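Local coordinates for protein sulfoquinovosidase (Escherichia coli, PDB 5AEG) that hydrolyses sulfoquinovosyl diacylglycerides and simple sulfoquinovosides, releasing sulfoquinovose for breakdown by sulfoglycolysis, at residues 560-574 against 666-678. Residues are numbered along the deposited sequence; the frame is centred on the assembly and turned at random.
Sequences RMTTVFTTLKPYLKE and SEWAALFASLKSI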
ATOM      1  N   ARG A 560      10.126  -4.086 -26.556  1.00 22.40           N
ATOM      2  CA  ARG A 560      11.483  -3.928 -26.007  1.00 24.36           C
ATOM      3  C   ARG A 560      11.501  -4.062 -24.495  1.00 20.75           C
ATOM      4  O   ARG A 560      12.262  -4.848 -23.951  1.00 20.76           O
ATOM      5  CB  ARG A 560      12.072  -2.590 -26.432  1.00 22.88           C
ATOM      6  CG  ARG A 560      13.415  -2.163 -25.748  1.00 24.86           C
ATOM      7  CD  ARG A 560      13.753  -0.668 -25.935  1.00 28.47           C
ATOM      8  NE  ARG A 560      14.937  -0.284 -25.158  1.00 29.09           N
ATOM      9  CZ  ARG A 560      16.192  -0.661 -25.442  1.00 35.94           C
ATOM     10  NH1 ARG A 560      16.466  -1.355 -26.527  1.00 35.72           N
ATOM     11  NH2 ARG A 560      17.202  -0.329 -24.650  1.00 30.17           N
ATOM     12  N   MET A 561      10.583  -3.366 -23.807  1.00 18.10           N
ATOM     13  CA  MET A 561      10.657  -3.361 -22.334  1.00 19.00           C
ATOM     14  C   MET A 561      10.090  -4.560 -21.709  1.00 20.43           C
ATOM     15  O   MET A 561      10.574  -4.963 -20.622  1.00 18.59           O
ATOM     16  CB  MET A 561      10.060  -2.042 -21.732  1.00 20.50           C
ATOM     17  CG  MET A 561      10.644  -0.760 -22.326  1.00 22.03           C
ATOM     18  SD  MET A 561      12.450  -0.700 -22.452  1.00 23.52           S
ATOM     19  CE  MET A 561      12.885  -0.616 -20.720  1.00 24.84           C
ATOM     20  N   THR A 562       9.102  -5.212 -22.342  1.00 20.24           N
ATOM     21  CA  THR A 562       8.706  -6.523 -21.862  1.00 22.13           C
ATOM     22  C   THR A 562       9.788  -7.579 -22.079  1.00 21.63           C
ATOM     23  O   THR A 562       9.857  -8.530 -21.298  1.00 21.49           O
ATOM     24  CB  THR A 562       7.351  -7.035 -22.405  1.00 23.52           C
ATOM     25  OG1 THR A 562       7.387  -7.159 -23.832  1.00 22.12           O
ATOM     26  CG2 THR A 562       6.255  -6.051 -22.030  1.00 21.22           C
ATOM     27  N   THR A 563      10.598  -7.410 -23.116  1.00 20.27           N
ATOM     28  CA  THR A 563      11.741  -8.328 -23.274  1.00 22.42           C
ATOM     29  C   THR A 563      12.784  -8.059 -22.197  1.00 20.31           C
ATOM     30  O   THR A 563      13.365  -8.983 -21.703  1.00 22.29           O
ATOM     31  CB  THR A 563      12.335  -8.202 -24.674  1.00 23.01           C
ATOM     32  OG1 THR A 563      11.308  -8.505 -25.581  1.00 24.44           O
ATOM     33  CG2 THR A 563      13.398  -9.181 -24.881  1.00 25.13           C
ATOM     34  N   VAL A 564      13.005  -6.803 -21.869  1.00 20.66           N
ATOM     35  CA  VAL A 564      13.874  -6.442 -20.701  1.00 22.40           C
ATOM     36  C   VAL A 564      13.330  -7.191 -19.498  1.00 22.39           C
ATOM     37  O   VAL A 564      14.062  -7.923 -18.820  1.00 22.67           O
ATOM     38  CB  VAL A 564      13.992  -4.944 -20.528  1.00 22.25           C
ATOM     39  CG1 VAL A 564      14.657  -4.556 -19.220  1.00 22.16           C
ATOM     40  CG2 VAL A 564      14.744  -4.321 -21.761  1.00 23.90           C
ATOM     41  N   PHE A 565      12.038  -7.004 -19.205  1.00 21.22           N
ATOM     42  CA  PHE A 565      11.474  -7.490 -17.967  1.00 21.48           C
ATOM     43  C   PHE A 565      11.605  -9.023 -17.907  1.00 22.05           C
ATOM     44  O   PHE A 565      11.988  -9.619 -16.863  1.00 20.68           O
ATOM     45  CB  PHE A 565       9.959  -7.055 -17.893  1.00 20.48           C
ATOM     46  CG  PHE A 565       9.194  -7.697 -16.787  1.00 19.66           C
ATOM     47  CD1 PHE A 565       9.358  -7.245 -15.498  1.00 20.25           C
ATOM     48  CD2 PHE A 565       8.235  -8.646 -17.053  1.00 19.03           C
ATOM     49  CE1 PHE A 565       8.597  -7.793 -14.464  1.00 19.88           C
ATOM     50  CE2 PHE A 565       7.440  -9.188 -16.064  1.00 18.96           C
ATOM     51  CZ  PHE A 565       7.650  -8.771 -14.726  1.00 20.55           C
ATOM     52  N   THR A 566      11.261  -9.695 -18.985  1.00 19.65           N
ATOM     53  CA  THR A 566      11.276 -11.166 -19.002  1.00 20.46           C
ATOM     54  C   THR A 566      12.730 -11.712 -18.911  1.00 21.57           C
ATOM     55  O   THR A 566      12.949 -12.731 -18.287  1.00 20.80           O
ATOM     56  CB  THR A 566      10.552 -11.814 -20.204  1.00 23.06           C
ATOM     57  OG1 THR A 566      11.092 -11.314 -21.429  1.00 20.37           O
ATOM     58  CG2 THR A 566       9.062 -11.515 -20.113  1.00 24.78           C
ATOM     59  N   THR A 567      13.690 -10.961 -19.430  1.00 23.04           N
ATOM     60  CA  THR A 567      15.094 -11.345 -19.305  1.00 24.97           C
ATOM     61  C   THR A 567      15.544 -11.393 -17.820  1.00 25.85           C
ATOM     62  O   THR A 567      16.324 -12.280 -17.399  1.00 25.99           O
ATOM     63  CB  THR A 567      15.980 -10.428 -20.070  1.00 26.92           C
ATOM     64  OG1 THR A 567      15.610 -10.435 -21.461  1.00 24.95           O
ATOM     65  CG2 THR A 567      17.498 -10.855 -19.932  1.00 25.52           C
ATOM     66  N   LEU A 568      15.000 -10.472 -17.004  1.00 21.07           N
ATOM     67  CA  LEU A 568      15.269 -10.474 -15.587  1.00 22.72           C
ATOM     68  C   LEU A 568      14.605 -11.541 -14.772  1.00 21.76           C
ATOM     69  O   LEU A 568      14.921 -11.637 -13.566  1.00 22.11           O
ATOM     70  CB  LEU A 568      14.919  -9.107 -14.992  1.00 24.34           C
ATOM     71  CG  LEU A 568      15.661  -7.901 -15.534  1.00 25.39           C
ATOM     72  CD1 LEU A 568      15.028  -6.684 -14.911  1.00 31.64           C
ATOM     73  CD2 LEU A 568      17.101  -7.955 -15.101  1.00 25.26           C
ATOM     74  N   LYS A 569      13.704 -12.355 -15.351  1.00 21.19           N
ATOM     75  CA  LYS A 569      12.948 -13.341 -14.623  1.00 21.92           C
ATOM     76  C   LYS A 569      13.695 -14.085 -13.495  1.00 23.91           C
ATOM     77  O   LYS A 569      13.210 -14.139 -12.361  1.00 23.74           O
ATOM     78  CB  LYS A 569      12.226 -14.306 -15.518  1.00 22.41           C
ATOM     79  CG  LYS A 569      11.557 -15.496 -14.855  1.00 22.54           C
ATOM     80  CD  LYS A 569      10.701 -16.309 -15.809  1.00 24.53           C
ATOM     81  CE  LYS A 569       9.880 -17.332 -15.059  1.00 23.59           C
ATOM     82  NZ  LYS A 569       9.151 -18.104 -16.073  1.00 25.63           N
ATOM     83  N   PRO A 570      14.854 -14.683 -13.806  1.00 24.27           N
ATOM     84  CA  PRO A 570      15.433 -15.522 -12.746  1.00 24.06           C
ATOM     85  C   PRO A 570      15.949 -14.682 -11.586  1.00 20.97           C
ATOM     86  O   PRO A 570      15.918 -15.121 -10.437  1.00 23.51           O
ATOM     87  CB  PRO A 570      16.580 -16.306 -13.489  1.00 25.47           C
ATOM     88  CG  PRO A 570      16.848 -15.456 -14.653  1.00 27.72           C
ATOM     89  CD  PRO A 570      15.545 -14.864 -15.087  1.00 23.43           C
ATOM     90  N   TYR A 571      16.380 -13.469 -11.875  1.00 21.43           N
ATOM     91  CA  TYR A 571      16.861 -12.544 -10.871  1.00 22.65           C
ATOM     92  C   TYR A 571      15.704 -12.069  -9.966  1.00 23.59           C
ATOM     93  O   TYR A 571      15.795 -12.137  -8.735  1.00 21.95           O
ATOM     94  CB  TYR A 571      17.531 -11.346 -11.528  1.00 22.49           C
ATOM     95  CG  TYR A 571      17.968 -10.275 -10.603  1.00 21.90           C
ATOM     96  CD1 TYR A 571      19.058 -10.465  -9.737  1.00 23.12           C
ATOM     97  CD2 TYR A 571      17.270  -9.086 -10.497  1.00 22.17           C
ATOM     98  CE1 TYR A 571      19.493  -9.506  -8.890  1.00 21.89           C
ATOM     99  CE2 TYR A 571      17.702  -8.094  -9.623  1.00 21.55           C
ATOM    100  CZ  TYR A 571      18.816  -8.297  -8.823  1.00 24.11           C
ATOM    101  OH  TYR A 571      19.210  -7.315  -7.965  1.00 20.51           O
ATOM    102  N   LEU A 572      14.609 -11.658 -10.614  1.00 20.75           N
ATOM    103  CA  LEU A 572      13.378 -11.289  -9.863  1.00 21.91           C
ATOM    104  C   LEU A 572      12.795 -12.453  -8.996  1.00 22.49           C
ATOM    105  O   LEU A 572      12.377 -12.277  -7.878  1.00 22.41           O
ATOM    106  CB  LEU A 572      12.324 -10.827 -10.831  1.00 21.47           C
ATOM    107  CG  LEU A 572      12.621  -9.527 -11.579  1.00 24.70           C
ATOM    108  CD1 LEU A 572      11.533  -9.163 -12.611  1.00 25.90           C
ATOM    109  CD2 LEU A 572      12.830  -8.357 -10.601  1.00 27.89           C
ATOM    110  N   LYS A 573      12.847 -13.660  -9.519  1.00 24.90           N
ATOM    111  CA  LYS A 573      12.289 -14.810  -8.882  1.00 25.60           C
ATOM    112  C   LYS A 573      13.118 -15.088  -7.640  1.00 23.88           C
ATOM    113  O   LYS A 573      12.566 -15.350  -6.596  1.00 25.02           O
ATOM    114  CB  LYS A 573      12.260 -15.956  -9.947  1.00 32.95           C
ATOM    115  CG  LYS A 573      11.714 -17.261  -9.501  1.00 40.80           C
ATOM    116  CD  LYS A 573      11.294 -18.179 -10.679  1.00 45.66           C
ATOM    117  CE  LYS A 573      10.535 -19.397 -10.116  1.00 54.42           C
ATOM    118  NZ  LYS A 573       9.050 -19.124  -9.893  1.00 49.51           N
ATOM    119  N   GLU A 574      14.443 -14.989  -7.729  1.00 22.06           N
ATOM    120  CA  GLU A 574      15.275 -15.068  -6.551  1.00 23.90           C
ATOM    121  C   GLU A 574      14.923 -13.991  -5.480  1.00 24.06           C
ATOM    122  O   GLU A 574      14.807 -14.296  -4.271  1.00 22.69           O
ATOM    123  CB  GLU A 574      16.766 -15.023  -6.940  1.00 23.12           C
ATOM    124  CG  GLU A 574      17.730 -14.941  -5.726  1.00 26.47           C
ATOM    125  CD  GLU A 574      19.182 -14.721  -6.157  1.00 29.94           C
ATOM    126  OE1 GLU A 574      19.667 -13.578  -6.421  1.00 29.53           O
ATOM    127  OE2 GLU A 574      19.825 -15.750  -6.352  1.00 35.63           O
ATOM    128  N   SER A 666      28.200  -8.229  -9.260  1.00 28.38           N
ATOM    129  CA  SER A 666      27.101  -9.135  -9.055  1.00 27.08           C
ATOM    130  C   SER A 666      27.383 -10.470  -9.706  1.00 28.52           C
ATOM    131  O   SER A 666      27.894 -10.542 -10.848  1.00 31.28           O
ATOM    132  CB  SER A 666      25.819  -8.544  -9.741  1.00 25.86           C
ATOM    133  OG  SER A 666      24.802  -9.483  -9.650  1.00 26.84           O
ATOM    134  N   GLU A 667      26.925 -11.516  -9.080  1.00 28.98           N
ATOM    135  CA  GLU A 667      26.983 -12.830  -9.701  1.00 31.85           C
ATOM    136  C   GLU A 667      26.074 -12.943 -10.876  1.00 33.41           C
ATOM    137  O   GLU A 667      26.228 -13.828 -11.667  1.00 28.74           O
ATOM    138  CB  GLU A 667      26.743 -13.953  -8.690  1.00 36.70           C
ATOM    139  CG  GLU A 667      25.337 -14.107  -8.130  1.00 45.72           C
ATOM    140  CD  GLU A 667      25.023 -13.186  -6.910  1.00 48.13           C
ATOM    141  OE1 GLU A 667      25.653 -12.097  -6.707  1.00 47.36           O
ATOM    142  OE2 GLU A 667      24.099 -13.573  -6.168  1.00 51.98           O
ATOM    143  N   TRP A 668      25.126 -12.009 -11.033  1.00 28.05           N
ATOM    144  CA  TRP A 668      24.238 -11.904 -12.206  1.00 26.64           C
ATOM    145  C   TRP A 668      24.726 -10.958 -13.327  1.00 27.03           C
ATOM    146  O   TRP A 668      23.956 -10.633 -14.276  1.00 23.34           O
ATOM    147  CB  TRP A 668      22.860 -11.331 -11.700  1.00 25.18           C
ATOM    148  CG  TRP A 668      22.150 -12.260 -10.732  1.00 22.83           C
ATOM    149  CD1 TRP A 668      22.104 -12.162  -9.333  1.00 22.15           C
ATOM    150  CD2 TRP A 668      21.330 -13.332 -11.073  1.00 22.21           C
ATOM    151  NE1 TRP A 668      21.325 -13.149  -8.818  1.00 24.36           N
ATOM    152  CE2 TRP A 668      20.843 -13.884  -9.875  1.00 24.53           C
ATOM    153  CE3 TRP A 668      20.959 -13.917 -12.286  1.00 27.21           C
ATOM    154  CZ2 TRP A 668      20.001 -14.924  -9.876  1.00 24.87           C
ATOM    155  CZ3 TRP A 668      20.121 -14.999 -12.252  1.00 25.32           C
ATOM    156  CH2 TRP A 668      19.645 -15.466 -11.073  1.00 24.12           C
ATOM    157  N   ALA A 669      25.985 -10.508 -13.250  1.00 29.00           N
ATOM    158  CA  ALA A 669      26.486  -9.519 -14.190  1.00 25.00           C
ATOM    159  C   ALA A 669      26.389  -9.944 -15.640  1.00 26.68           C
ATOM    160  O   ALA A 669      26.127  -9.101 -16.484  1.00 27.01           O
ATOM    161  CB  ALA A 669      27.920  -9.098 -13.910  1.00 27.25           C
ATOM    162  N   ALA A 670      26.602 -11.213 -15.947  1.00 25.94           N
ATOM    163  CA  ALA A 670      26.473 -11.631 -17.333  1.00 29.94           C
ATOM    164  C   ALA A 670      25.002 -11.466 -17.820  1.00 31.15           C
ATOM    165  O   ALA A 670      24.780 -11.016 -18.922  1.00 28.72           O
ATOM    166  CB  ALA A 670      26.920 -13.041 -17.534  1.00 29.27           C
ATOM    167  N   LEU A 671      24.013 -11.803 -16.991  1.00 30.27           N
ATOM    168  CA  LEU A 671      22.568 -11.583 -17.374  1.00 27.60           C
ATOM    169  C   LEU A 671      22.374 -10.071 -17.636  1.00 28.16           C
ATOM    170  O   LEU A 671      21.842  -9.699 -18.627  1.00 25.57           O
ATOM    171  CB  LEU A 671      21.619 -12.053 -16.281  1.00 29.47           C
ATOM    172  CG  LEU A 671      20.117 -11.954 -16.627  1.00 30.16           C
ATOM    173  CD1 LEU A 671      19.773 -12.848 -17.798  1.00 32.99           C
ATOM    174  CD2 LEU A 671      19.373 -12.377 -15.428  1.00 28.16           C
ATOM    175  N   PHE A 672      22.872  -9.216 -16.764  1.00 27.13           N
ATOM    176  CA  PHE A 672      22.647  -7.780 -16.904  1.00 26.42           C
ATOM    177  C   PHE A 672      23.384  -7.188 -18.086  1.00 30.15           C
ATOM    178  O   PHE A 672      22.873  -6.301 -18.735  1.00 27.06           O
ATOM    179  CB  PHE A 672      23.003  -7.010 -15.633  1.00 27.01           C
ATOM    180  CG  PHE A 672      22.306  -7.505 -14.377  1.00 26.06           C
ATOM    181  CD1 PHE A 672      21.059  -8.069 -14.425  1.00 24.58           C
ATOM    182  CD2 PHE A 672      22.955  -7.432 -13.141  1.00 24.54           C
ATOM    183  CE1 PHE A 672      20.426  -8.505 -13.283  1.00 24.24           C
ATOM    184  CE2 PHE A 672      22.318  -7.856 -11.975  1.00 25.00           C
ATOM    185  CZ  PHE A 672      21.049  -8.367 -12.045  1.00 22.94           C
ATOM    186  N   ALA A 673      24.565  -7.708 -18.406  1.00 29.59           N
ATOM    187  CA  ALA A 673      25.258  -7.223 -19.564  1.00 28.40           C
ATOM    188  C   ALA A 673      24.494  -7.536 -20.918  1.00 25.67           C
ATOM    189  O   ALA A 673      24.650  -6.862 -21.913  1.00 28.31           O
ATOM    190  CB  ALA A 673      26.670  -7.838 -19.605  1.00 30.84           C
ATOM    191  N   SER A 674      23.700  -8.536 -20.910  1.00 26.01           N
ATOM    192  CA  SER A 674      22.918  -8.943 -22.068  1.00 28.03           C
ATOM    193  C   SER A 674      21.725  -8.004 -22.381  1.00 32.59           C
ATOM    194  O   SER A 674      21.226  -7.997 -23.489  1.00 33.92           O
ATOM    195  CB  SER A 674      22.426 -10.360 -21.863  1.00 28.93           C
ATOM    196  OG  SER A 674      21.221 -10.500 -21.108  1.00 28.35           O
ATOM    197  N   LEU A 675      21.331  -7.152 -21.440  1.00 33.43           N
ATOM    198  CA  LEU A 675      20.166  -6.227 -21.585  1.00 31.67           C
ATOM    199  C   LEU A 675      20.269  -5.244 -22.738  1.00 34.53           C
ATOM    200  O   LEU A 675      19.314  -5.098 -23.522  1.00 46.41           O
ATOM    201  CB  LEU A 675      19.935  -5.421 -20.288  1.00 31.05           C
ATOM    202  CG  LEU A 675      19.505  -6.234 -19.067  1.00 30.16           C
ATOM    203  CD1 LEU A 675      19.347  -5.331 -17.845  1.00 33.64           C
ATOM    204  CD2 LEU A 675      18.224  -6.967 -19.322  1.00 33.86           C
ATOM    205  N   LYS A 676      21.412  -4.632 -22.862  1.00 29.03           N
ATOM    206  CA  LYS A 676      21.645  -3.675 -23.874  1.00 41.34           C
ATOM    207  C   LYS A 676      21.584  -4.189 -25.354  1.00 49.61           C
ATOM    208  O   LYS A 676      21.371  -3.394 -26.266  1.00 52.79           O
ATOM    209  CB  LYS A 676      23.003  -3.042 -23.639  1.00 38.19           C
ATOM    210  CG  LYS A 676      24.133  -3.807 -24.247  1.00 42.70           C
ATOM    211  CD  LYS A 676      25.417  -3.034 -24.101  1.00 44.90           C
ATOM    212  CE  LYS A 676      25.904  -2.920 -22.663  1.00 45.66           C
ATOM    213  NZ  LYS A 676      26.029  -4.243 -21.977  1.00 44.75           N
ATOM    214  N   SER A 677      21.777  -5.462 -25.602  1.00 44.28           N
ATOM    215  CA  SER A 677      21.665  -5.927 -26.979  1.00 51.97           C
ATOM    216  C   SER A 677      20.275  -6.509 -27.281  1.00 57.76           C
ATOM    217  O   SER A 677      20.064  -7.080 -28.323  1.00 51.25           O
ATOM    218  CB  SER A 677      22.779  -6.928 -27.261  1.00 49.28           C
ATOM    219  OG  SER A 677      22.761  -7.917 -26.279  1.00 53.94           O
ATOM    220  N   ILE A 678      19.313  -6.366 -26.376  1.00 58.86           N
ATOM    221  CA  ILE A 678      17.937  -6.819 -26.647  1.00 60.09           C
ATOM    222  C   ILE A 678      17.405  -6.083 -27.838  1.00 53.72           C
ATOM    223  O   ILE A 678      17.522  -4.888 -27.828  1.00 58.14           O
ATOM    224  CB  ILE A 678      17.033  -6.559 -25.397  1.00 62.10           C
ATOM    225  CG1 ILE A 678      17.085  -7.805 -24.483  1.00 55.60           C
ATOM    226  CG2 ILE A 678      15.587  -6.176 -25.752  1.00 60.64           C
ATOM    227  CD1 ILE A 678      16.763  -7.508 -23.042  1.00 57.42           C
TER
HETATM  228  O   HOH W   1      19.748  -1.167 -25.341  1.00 45.49           O
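An aromatic cluster of Tyr571, Trp668 and Phe672 joins the C-terminal helix of this family 31 glycosidase to helices 552-567 and 569-582, which follow the last TIM-barrel strand, 534-536, away from the active site. The axes of the short segments 569-574 and 669-673 approach to 11.1 Å, crossing at -132°. Tyr571 uses both its edge and a face. Its ring edge meets the Trp668 face in a T-shaped pair, CD1 lying 3.5 Å from Trp668 CD1, while its own face receives the edge of Phe672, whose CZ sits over the ring centre. The Tyr571 OH is bonded to Leu609 O and Asp612 N. Tyr571 CA adds a CH-pi contact over the six-membered ring of Trp668, and Pro570 CB touches CZ3. The extended Glu574 accepts from Trp668 NE1 on the syn side of OE1, at 2.9 Å and 32° out of the carboxylate plane. An alanine in place of Trp668 would probably leave the Tyr571 edge without the indole face it rests on and Glu574 without its indole donor. Farther along, Leu671 CD1 packs 3.7 Å from Thr567 CG2, and Ile678 CD1 lies 4.0 Å from Val564 CG2. Beyond them one water joins Arg560 NH2 to Lys676 O.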